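Local coordinates for protein agarase (Pseudoalteromonas fuliginea, PDB 6XJ9) that probably hydrolyses agarose as a family 50 glycoside hydrolase, at residues G99-Q104 with T195-E200; S120-V125 with H685-Q690; Q170-W175 with F679-I684. One frame throughout, in Å; residues are numbered along the deposited sequence.

In the fold
The first segments of the three contacts lie on or lead into three neighbouring strands of the CBM-like domain, 103-111, 116-123 and 169-174. Interaction 1 lies within that domain. Interactions 2 and 3 join it to the connection between strand 664-666 and helix 689-704, which belongs to the other part of the chain, a (beta/alpha)8 barrel in family 50 agarases. The centres of interactions 1 and 2 are about 10 Å apart, and those of 2 and 3 about 11 Å. Gln104 ties all three together, with probable hydrogen bonds from His685 N to Gln104 OE1 (2.9 Å) and from Gln104 NE2 to Leu683 O (2.9 Å). A probable bond from Ile172 N to Ser120 O (2.8 Å) links interactions 2 and 3.

Interaction 1. Residues G99-Q104 with T195-E200; sequences GTHSVQ and TLHDKE
Gly99 and Glu200 meet where two turns of the CBM-like beta domain run into the strands 103-111 and 199-210. Glu200 CB lies 3.9 Å from Gly99 N, and a side chain at the glycine would be pressed tightly against it. Next along, His101 stacks on His197: the two imidazoles form an offset (parallel-displaced) stack with nearly parallel planes, centroids 3.8 Å apart and planes at 10°. CG of His101 is anti to the carbonyl carbon (chi1 -61°), which swings the ring out so that His197 CD2 sits above its centre and His197 CB over the same face. With an alanine here, the His197 ring would probably lose the flat surface it lies on and be freer to turn, held mainly by its polar partner Asp698. The backbone of His101 contributes too, since a water bridges its O to Glu200 N (2.7 Å from the water). Val103 then packs CG2 against Lys199 CB at 3.6 Å, the two side chains sliding past each other in opposite directions. NZ of Lys199 forms a salt bridge with Glu647. NZ also reaches a second water at 2.8 Å, and that water accepts from Gln104 N at 3.0 Å.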
loop_
_atom_site.group_PDB
_atom_site.type_symbol
_atom_site.label_atom_id
_atom_site.label_comp_id
_atom_site.label_asym_id
_atom_site.label_seq_id
_atom_site.Cartn_x
_atom_site.Cartn_y
_atom_site.Cartn_z
ATOM N N GLY A 99 -9.320 -1.371 16.540
ATOM C CA GLY A 99 -7.912 -1.536 16.869
ATOM C C GLY A 99 -7.021 -0.873 15.823
ATOM O O GLY A 99 -7.515 -0.144 14.966
ATOM N N THR A 100 -5.705 -1.114 15.916
ATOM C CA THR A 100 -4.749 -0.457 15.035
ATOM C C THR A 100 -4.226 -1.445 13.991
ATOM O O THR A 100 -3.583 -1.045 13.023
ATOM C CB THR A 100 -3.638 0.254 15.827
ATOM O OG1 THR A 100 -2.976 -0.683 16.679
ATOM C CG2 THR A 100 -4.144 1.436 16.631
ATOM N N HIS A 101 -4.503 -2.735 14.202
ATOM C CA HIS A 101 -4.109 -3.786 13.275
ATOM C C HIS A 101 -5.350 -4.533 12.808
ATOM O O HIS A 101 -6.315 -4.636 13.555
ATOM C CB HIS A 101 -3.133 -4.770 13.939
ATOM C CG HIS A 101 -1.869 -4.131 14.395
ATOM N ND1 HIS A 101 -1.671 -3.735 15.709
ATOM C CD2 HIS A 101 -0.751 -3.802 13.719
ATOM C CE1 HIS A 101 -0.483 -3.185 15.821
ATOM N NE2 HIS A 101 0.103 -3.220 14.613
ATOM N N SER A 102 -5.302 -5.041 11.571
ATOM C CA SER A 102 -6.295 -5.972 11.059
ATOM C C SER A 102 -6.253 -7.247 11.901
ATOM O O SER A 102 -5.224 -7.551 12.509
ATOM C CB SER A 102 -6.063 -6.256 9.602
ATOM O OG SER A 102 -5.015 -7.207 9.414
ATOM N N VAL A 103 -7.387 -7.954 11.978
ATOM C CA VAL A 103 -7.458 -9.155 12.795
ATOM C C VAL A 103 -7.996 -10.297 11.944
ATOM O O VAL A 103 -9.090 -10.198 11.389
ATOM C CB VAL A 103 -8.265 -8.978 14.100
ATOM C CG1 VAL A 103 -9.725 -8.611 13.846
ATOM C CG2 VAL A 103 -8.184 -10.226 14.975
ATOM N N GLN A 104 -7.196 -11.367 11.860
ATOM C CA GLN A 104 -7.655 -12.648 11.365
ATOM C C GLN A 104 -8.322 -13.378 12.521
ATOM O O GLN A 104 -7.642 -13.820 13.448
ATOM C CB GLN A 104 -6.494 -13.484 10.808
ATOM C CG GLN A 104 -6.933 -14.857 10.322
ATOM C CD GLN A 104 -5.829 -15.638 9.653
ATOM O OE1 GLN A 104 -4.671 -15.235 9.640
ATOM N NE2 GLN A 104 -6.184 -16.776 9.091
ATOM N N THR A 195 -0.510 -14.074 17.275
ATOM C CA THR A 195 -0.217 -12.782 16.679
ATOM C C THR A 195 1.071 -12.247 17.302
ATOM O O THR A 195 1.638 -12.875 18.198
ATOM C CB THR A 195 -1.367 -11.781 16.875
ATOM O OG1 THR A 195 -1.551 -11.556 18.272
ATOM C CG2 THR A 195 -2.679 -12.247 16.279
ATOM N N LEU A 196 1.517 -11.084 16.823
ATOM C CA LEU A 196 2.550 -10.344 17.539
ATOM C C LEU A 196 1.930 -9.213 18.352
ATOM O O LEU A 196 2.575 -8.690 19.264
ATOM C CB LEU A 196 3.598 -9.830 16.547
ATOM C CG LEU A 196 4.276 -10.922 15.720
ATOM C CD1 LEU A 196 5.245 -10.315 14.700
ATOM C CD2 LEU A 196 4.990 -11.925 16.627
ATOM N N HIS A 197 0.687 -8.849 18.007
ATOM C CA HIS A 197 0.016 -7.673 18.551
ATOM C C HIS A 197 -1.296 -8.055 19.234
ATOM O O HIS A 197 -1.929 -9.047 18.864
ATOM C CB HIS A 197 -0.296 -6.661 17.431
ATOM C CG HIS A 197 0.886 -6.230 16.628
ATOM N ND1 HIS A 197 2.033 -5.743 17.208
ATOM C CD2 HIS A 197 1.098 -6.206 15.292
ATOM C CE1 HIS A 197 2.911 -5.437 16.271
ATOM N NE2 HIS A 197 2.361 -5.715 15.083
ATOM N N ASP A 198 -1.702 -7.233 20.213
ATOM C CA ASP A 198 -3.076 -7.206 20.702
ATOM C C ASP A 198 -4.006 -6.840 19.542
ATOM O O ASP A 198 -3.686 -5.970 18.728
ATOM C CB ASP A 198 -3.275 -6.201 21.853
ATOM C CG ASP A 198 -2.705 -6.621 23.202
ATOM O OD1 ASP A 198 -2.541 -7.838 23.441
ATOM O OD2 ASP A 198 -2.435 -5.726 24.015
ATOM N N LYS A 199 -5.152 -7.537 19.463
ATOM C CA LYS A 199 -6.159 -7.285 18.445
ATOM C C LYS A 199 -7.468 -6.926 19.141
ATOM O O LYS A 199 -7.635 -7.220 20.323
ATOM C CB LYS A 199 -6.337 -8.510 17.543
ATOM C CG LYS A 199 -5.039 -9.121 17.020
ATOM C CD LYS A 199 -4.176 -8.131 16.277
ATOM C CE LYS A 199 -4.289 -8.246 14.777
ATOM N NZ LYS A 199 -3.547 -9.402 14.221
ATOM N N GLU A 200 -8.367 -6.266 18.398
ATOM C CA GLU A 200 -9.654 -5.843 18.926
ATOM C C GLU A 200 -10.760 -6.189 17.936
ATOM O O GLU A 200 -10.526 -6.317 16.731
ATOM C CB GLU A 200 -9.689 -4.331 19.106
ATOM C CG GLU A 200 -8.917 -3.829 20.314
ATOM C CD GLU A 200 -9.166 -2.350 20.564
ATOM O OE1 GLU A 200 -8.192 -1.621 20.814
ATOM O OE2 GLU A 200 -10.336 -1.931 20.502
HETATM O O HOH W 1 -7.495 -5.229 16.054
HETATM O O HOH W 2 -4.929 -11.802 13.781
#

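Interaction 2. Residues S120-V125 with H685-Q690; sequences SVNVPV and HAANQQ
Segments 120-125 and 685-690 run side by side in the same sense, with Asn122 nearest His685 (CA to CA 5.6 Å) and Pro124 nearest Ala687. A side chain makes the direct hydrogen bond between them. Asn122 has CG anti to its own N (chi1 -177°), and this throws the amide across the gap, where ND2 donates to His685 O at 2.9 Å. The bond is bent (143° at the hydrogen), and the donor stands above the carbonyl plane. The same ND2 also bonds Ser102 OG, so two acceptors hold the amide in place. Its other branch, OD1, rests against Ala687 CA at 3.3 Å. The His685 ring lies alongside the strand. Ser120 OG comes over one face, 3.9 Å from His685 CE1, while Asn122 N sits at the ring edge, in plane. A water joins this edge to the strand, accepting from Asn122 N at 2.9 Å and more weakly from His685 ND1. On the far side of the imidazole, NE2 is bonded to Gly682 O. Pro124 CB meets Ala687 CB at 3.8 Å and extends the contact beyond the strand end. Strand 116-123 lies between strands 103-111 and 169-174. Against it, residues 685-690 bring the loop into helix 689-704, whose N-cap is Asn688, bonded through OD1 to Asp691 N; Asp691 OD2 in turn accepts from Ala687 N.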
loop_
_atom_site.group_PDB
_atom_site.type_symbol
_atom_site.label_atom_id
_atom_site.label_comp_id
_atom_site.label_asym_id
_atom_site.label_seq_id
_atom_site.Cartn_x
_atom_site.Cartn_y
_atom_site.Cartn_z
ATOM N N SER A 120 -12.121 -18.987 8.932
ATOM C CA SER A 120 -11.281 -17.836 9.240
ATOM C C SER A 120 -11.543 -16.688 8.264
ATOM O O SER A 120 -11.854 -16.912 7.100
ATOM C CB SER A 120 -9.815 -18.215 9.250
ATOM O OG SER A 120 -9.018 -17.120 9.694
ATOM N N VAL A 121 -11.387 -15.450 8.738
ATOM C CA VAL A 121 -11.492 -14.290 7.865
ATOM C C VAL A 121 -10.691 -13.138 8.467
ATOM O O VAL A 121 -10.468 -13.097 9.675
ATOM C CB VAL A 121 -12.962 -13.900 7.607
ATOM C CG1 VAL A 121 -13.613 -13.260 8.825
ATOM C CG2 VAL A 121 -13.099 -12.986 6.399
ATOM N N ASN A 122 -10.263 -12.199 7.615
ATOM C CA ASN A 122 -9.644 -10.981 8.100
ATOM C C ASN A 122 -10.717 -9.908 8.283
ATOM O O ASN A 122 -11.560 -9.742 7.413
ATOM C CB ASN A 122 -8.504 -10.511 7.190
ATOM C CG ASN A 122 -7.801 -9.282 7.740
ATOM O OD1 ASN A 122 -8.316 -8.169 7.644
ATOM N ND2 ASN A 122 -6.624 -9.465 8.315
ATOM N N VAL A 123 -10.659 -9.194 9.418
ATOM C CA VAL A 123 -11.494 -8.034 9.707
ATOM C C VAL A 123 -10.601 -6.797 9.700
ATOM O O VAL A 123 -9.927 -6.516 10.692
ATOM C CB VAL A 123 -12.230 -8.144 11.061
ATOM C CG1 VAL A 123 -13.156 -6.958 11.320
ATOM C CG2 VAL A 123 -12.963 -9.462 11.242
ATOM N N PRO A 124 -10.630 -5.996 8.606
ATOM C CA PRO A 124 -9.846 -4.766 8.506
ATOM C C PRO A 124 -10.193 -3.781 9.622
ATOM O O PRO A 124 -11.292 -3.812 10.163
ATOM C CB PRO A 124 -10.287 -4.136 7.173
ATOM C CG PRO A 124 -10.928 -5.266 6.390
ATOM C CD PRO A 124 -11.459 -6.243 7.416
ATOM N N VAL A 125 -9.221 -2.929 9.962
ATOM C CA VAL A 125 -9.409 -1.771 10.815
ATOM C C VAL A 125 -10.504 -0.912 10.181
ATOM O O VAL A 125 -10.441 -0.609 8.994
ATOM C CB VAL A 125 -8.072 -1.009 10.934
ATOM C CG1 VAL A 125 -8.226 0.425 11.423
ATOM C CG2 VAL A 125 -7.070 -1.773 11.796
ATOM N N HIS A 685 -4.177 -14.293 6.940
ATOM C CA HIS A 685 -4.995 -13.397 6.129
ATOM C C HIS A 685 -4.736 -11.935 6.470
ATOM O O HIS A 685 -4.751 -11.566 7.649
ATOM C CB HIS A 685 -6.496 -13.637 6.399
ATOM C CG HIS A 685 -6.995 -15.007 6.084
ATOM N ND1 HIS A 685 -8.345 -15.333 6.156
ATOM C CD2 HIS A 685 -6.354 -16.134 5.715
ATOM C CE1 HIS A 685 -8.506 -16.603 5.865
ATOM N NE2 HIS A 685 -7.300 -17.112 5.575
ATOM N N ALA A 686 -4.609 -11.100 5.422
ATOM C CA ALA A 686 -4.493 -9.654 5.577
ATOM C C ALA A 686 -5.717 -8.945 4.994
ATOM O O ALA A 686 -6.484 -9.526 4.232
ATOM C CB ALA A 686 -3.229 -9.143 4.907
ATOM N N ALA A 687 -5.851 -7.658 5.317
ATOM C CA ALA A 687 -6.994 -6.863 4.889
ATOM C C ALA A 687 -6.940 -6.533 3.396
ATOM O O ALA A 687 -7.980 -6.364 2.764
ATOM C CB ALA A 687 -7.063 -5.608 5.720
ATOM N N ASN A 688 -5.721 -6.432 2.855
ATOM C CA ASN A 688 -5.461 -6.012 1.483
ATOM C C ASN A 688 -3.956 -6.146 1.232
ATOM O O ASN A 688 -3.216 -6.579 2.118
ATOM C CB ASN A 688 -5.963 -4.581 1.236
ATOM C CG ASN A 688 -5.421 -3.576 2.230
ATOM O OD1 ASN A 688 -4.236 -3.576 2.527
ATOM N ND2 ASN A 688 -6.270 -2.686 2.726
ATOM N N GLN A 689 -3.504 -5.762 0.035
ATOM C CA GLN A 689 -2.114 -5.961 -0.351
ATOM C C GLN A 689 -1.187 -5.166 0.564
ATOM O O GLN A 689 -0.103 -5.653 0.879
ATOM C CB GLN A 689 -1.875 -5.660 -1.836
ATOM C CG GLN A 689 -2.359 -6.769 -2.763
ATOM C CD GLN A 689 -1.761 -8.118 -2.414
ATOM O OE1 GLN A 689 -0.544 -8.298 -2.363
ATOM N NE2 GLN A 689 -2.625 -9.104 -2.232
ATOM N N GLN A 690 -1.612 -3.956 0.975
ATOM C CA GLN A 690 -0.793 -3.070 1.802
ATOM C C GLN A 690 -0.631 -3.654 3.202
ATOM O O GLN A 690 0.444 -3.601 3.785
ATOM C CB GLN A 690 -1.407 -1.670 1.954
ATOM C CG GLN A 690 -1.033 -0.698 0.847
HETATM O O HOH W 3 -9.822 -13.215 4.961
#

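Interaction 3. Residues Q170-W175 with F679-I684; sequences QFISMW and FHPGLI
The imidazole of His680, which carries Ile172 on one face, accepts a hydrogen bond at ND1 from Gly682 N, two residues on (2.9 Å, 139° at the hydrogen). The donor is tilted from the ring plane, yet the bond limits how the ring can turn and presents its face to strand 169-174. Ile172 CG2 settles on that face in a CH-pi contact, 3.5 Å from the His680 centroid and 19° off the normal. The other branch of the isoleucine goes to the neighbouring proline, with CG1 at 3.6 Å from Pro681 CD. Ile172 therefore covers both residues, one with each arm. The ring of Tyr732 also meets His680.

The backbone angles of Gly682 (phi 115°) would jam a CB against the carbonyl O of Pro681, which calls for a glycine. Met174 CE lies 3.7 Å from Gly682 O. Met174 is folded back at chi2 and chi3, bringing SD obliquely past the His680 ring and the methyl end over to the loop. At the exposed end, Leu683 CD2 touches Trp175 CZ3 at 3.8 Å, in the plane of the indole and at its edge, while Met174 CB packs on an indole face. A 1,2-ethanediol, probably from the crystallisation liquor, lies about 4 Å from the Trp175 side chain. Met174 and Trp175 both face Thr118 on strand 116-123, and together they form a classic beta bulge.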
loop_
_atom_site.group_PDB
_atom_site.type_symbol
_atom_site.label_atom_id
_atom_site.label_comp_id
_atom_site.label_asym_id
_atom_site.label_seq_id
_atom_site.Cartn_x
_atom_site.Cartn_y
_atom_site.Cartn_z
ATOM N N GLN A 170 -17.486 -13.648 2.910
ATOM C CA GLN A 170 -17.615 -15.035 3.308
ATOM C C GLN A 170 -16.375 -15.460 4.099
ATOM O O GLN A 170 -15.250 -15.167 3.706
ATOM C CB GLN A 170 -17.836 -15.923 2.085
ATOM C CG GLN A 170 -18.055 -17.381 2.459
ATOM C CD GLN A 170 -18.332 -18.308 1.299
ATOM O OE1 GLN A 170 -18.241 -17.942 0.126
ATOM N NE2 GLN A 170 -18.665 -19.542 1.629
ATOM N N PHE A 171 -16.598 -16.164 5.219
ATOM C CA PHE A 171 -15.514 -16.825 5.933
ATOM C C PHE A 171 -14.868 -17.862 5.017
ATOM O O PHE A 171 -15.545 -18.485 4.196
ATOM C CB PHE A 171 -16.029 -17.530 7.194
ATOM C CG PHE A 171 -16.212 -16.655 8.411
ATOM C CD1 PHE A 171 -17.408 -15.984 8.632
ATOM C CD2 PHE A 171 -15.198 -16.518 9.345
ATOM C CE1 PHE A 171 -17.586 -15.197 9.759
ATOM C CE2 PHE A 171 -15.381 -15.740 10.480
ATOM C CZ PHE A 171 -16.572 -15.073 10.680
ATOM N N ILE A 172 -13.553 -18.054 5.190
ATOM C CA ILE A 172 -12.824 -19.093 4.476
ATOM C C ILE A 172 -12.885 -20.390 5.279
ATOM O O ILE A 172 -12.477 -20.427 6.440
ATOM C CB ILE A 172 -11.367 -18.650 4.213
ATOM C CG1 ILE A 172 -11.284 -17.273 3.543
ATOM C CG2 ILE A 172 -10.614 -19.707 3.430
ATOM C CD1 ILE A 172 -12.056 -17.154 2.239
ATOM N N SER A 173 -13.383 -21.461 4.639
ATOM C CA SER A 173 -13.398 -22.777 5.265
ATOM C C SER A 173 -11.969 -23.306 5.379
ATOM O O SER A 173 -11.264 -23.400 4.383
ATOM C CB SER A 173 -14.286 -23.728 4.493
ATOM O OG SER A 173 -15.595 -23.191 4.375
ATOM N N MET A 174 -11.543 -23.649 6.602
ATOM C CA MET A 174 -10.152 -24.001 6.828
ATOM C C MET A 174 -9.989 -25.510 7.025
ATOM O O MET A 174 -9.296 -26.152 6.240
ATOM C CB MET A 174 -9.559 -23.223 8.007
ATOM C CG MET A 174 -9.702 -21.708 7.879
ATOM S SD MET A 174 -8.703 -20.935 6.563
ATOM C CE MET A 174 -7.074 -20.920 7.312
ATOM N N TRP A 175 -10.608 -26.077 8.072
ATOM C CA TRP A 175 -10.402 -27.484 8.394
ATOM C C TRP A 175 -11.298 -27.926 9.550
ATOM O O TRP A 175 -11.877 -27.096 10.252
ATOM C CB TRP A 175 -8.927 -27.752 8.725
ATOM C CG TRP A 175 -8.402 -26.814 9.764
ATOM C CD1 TRP A 175 -8.759 -26.753 11.080
ATOM C CD2 TRP A 175 -7.442 -25.767 9.562
ATOM N NE1 TRP A 175 -8.081 -25.747 11.714
ATOM C CE2 TRP A 175 -7.263 -25.126 10.808
ATOM C CE3 TRP A 175 -6.711 -25.316 8.456
ATOM C CZ2 TRP A 175 -6.396 -24.048 10.972
ATOM C CZ3 TRP A 175 -5.847 -24.255 8.623
ATOM C CH2 TRP A 175 -5.694 -23.634 9.864
ATOM N N PHE A 679 -9.569 -16.736 -4.638
ATOM C CA PHE A 679 -10.728 -17.129 -3.842
ATOM C C PHE A 679 -10.326 -17.631 -2.458
ATOM O O PHE A 679 -11.194 -18.008 -1.670
ATOM C CB PHE A 679 -11.530 -18.198 -4.584
ATOM C CG PHE A 679 -12.002 -17.704 -5.925
ATOM C CD1 PHE A 679 -12.771 -16.552 -6.014
ATOM C CD2 PHE A 679 -11.615 -18.345 -7.093
ATOM C CE1 PHE A 679 -13.178 -16.069 -7.247
ATOM C CE2 PHE A 679 -12.038 -17.868 -8.323
ATOM C CZ PHE A 679 -12.817 -16.734 -8.397
ATOM N N HIS A 680 -9.014 -17.637 -2.182
ATOM C CA HIS A 680 -8.498 -18.102 -0.908
ATOM C C HIS A 680 -7.278 -17.261 -0.555
ATOM O O HIS A 680 -6.289 -17.256 -1.293
ATOM C CB HIS A 680 -8.161 -19.598 -0.987
ATOM C CG HIS A 680 -8.062 -20.283 0.336
ATOM N ND1 HIS A 680 -7.459 -19.696 1.433
ATOM C CD2 HIS A 680 -8.446 -21.514 0.729
ATOM C CE1 HIS A 680 -7.502 -20.530 2.453
ATOM N NE2 HIS A 680 -8.116 -21.641 2.048
ATOM N N PRO A 681 -7.334 -16.472 0.541
ATOM C CA PRO A 681 -6.177 -15.687 0.962
ATOM C C PRO A 681 -5.040 -16.581 1.459
ATOM O O PRO A 681 -3.879 -16.179 1.422
ATOM C CB PRO A 681 -6.729 -14.760 2.055
ATOM C CG PRO A 681 -7.965 -15.461 2.571
ATOM C CD PRO A 681 -8.503 -16.286 1.418
ATOM N N GLY A 682 -5.369 -17.803 1.891
ATOM C CA GLY A 682 -4.345 -18.726 2.358
ATOM C C GLY A 682 -4.491 -19.038 3.846
ATOM O O GLY A 682 -5.603 -19.167 4.355
ATOM N N LEU A 683 -3.353 -19.154 4.539
ATOM C CA LEU A 683 -3.371 -19.619 5.916
ATOM C C LEU A 683 -3.422 -18.428 6.863
ATOM O O LEU A 683 -4.128 -18.477 7.862
ATOM C CB LEU A 683 -2.148 -20.511 6.172
ATOM C CG LEU A 683 -2.244 -21.912 5.580
ATOM C CD1 LEU A 683 -0.895 -22.604 5.586
ATOM C CD2 LEU A 683 -3.266 -22.739 6.346
ATOM N N ILE A 684 -2.665 -17.377 6.534
ATOM C CA ILE A 684 -2.609 -16.141 7.301
ATOM C C ILE A 684 -3.173 -15.012 6.424
ATOM O O ILE A 684 -2.721 -14.807 5.300
ATOM C CB ILE A 684 -1.160 -15.886 7.787
ATOM C CG1 ILE A 684 -0.617 -17.056 8.620
ATOM C CG2 ILE A 684 -1.042 -14.562 8.534
ATOM C CD1 ILE A 684 -1.362 -17.309 9.934
#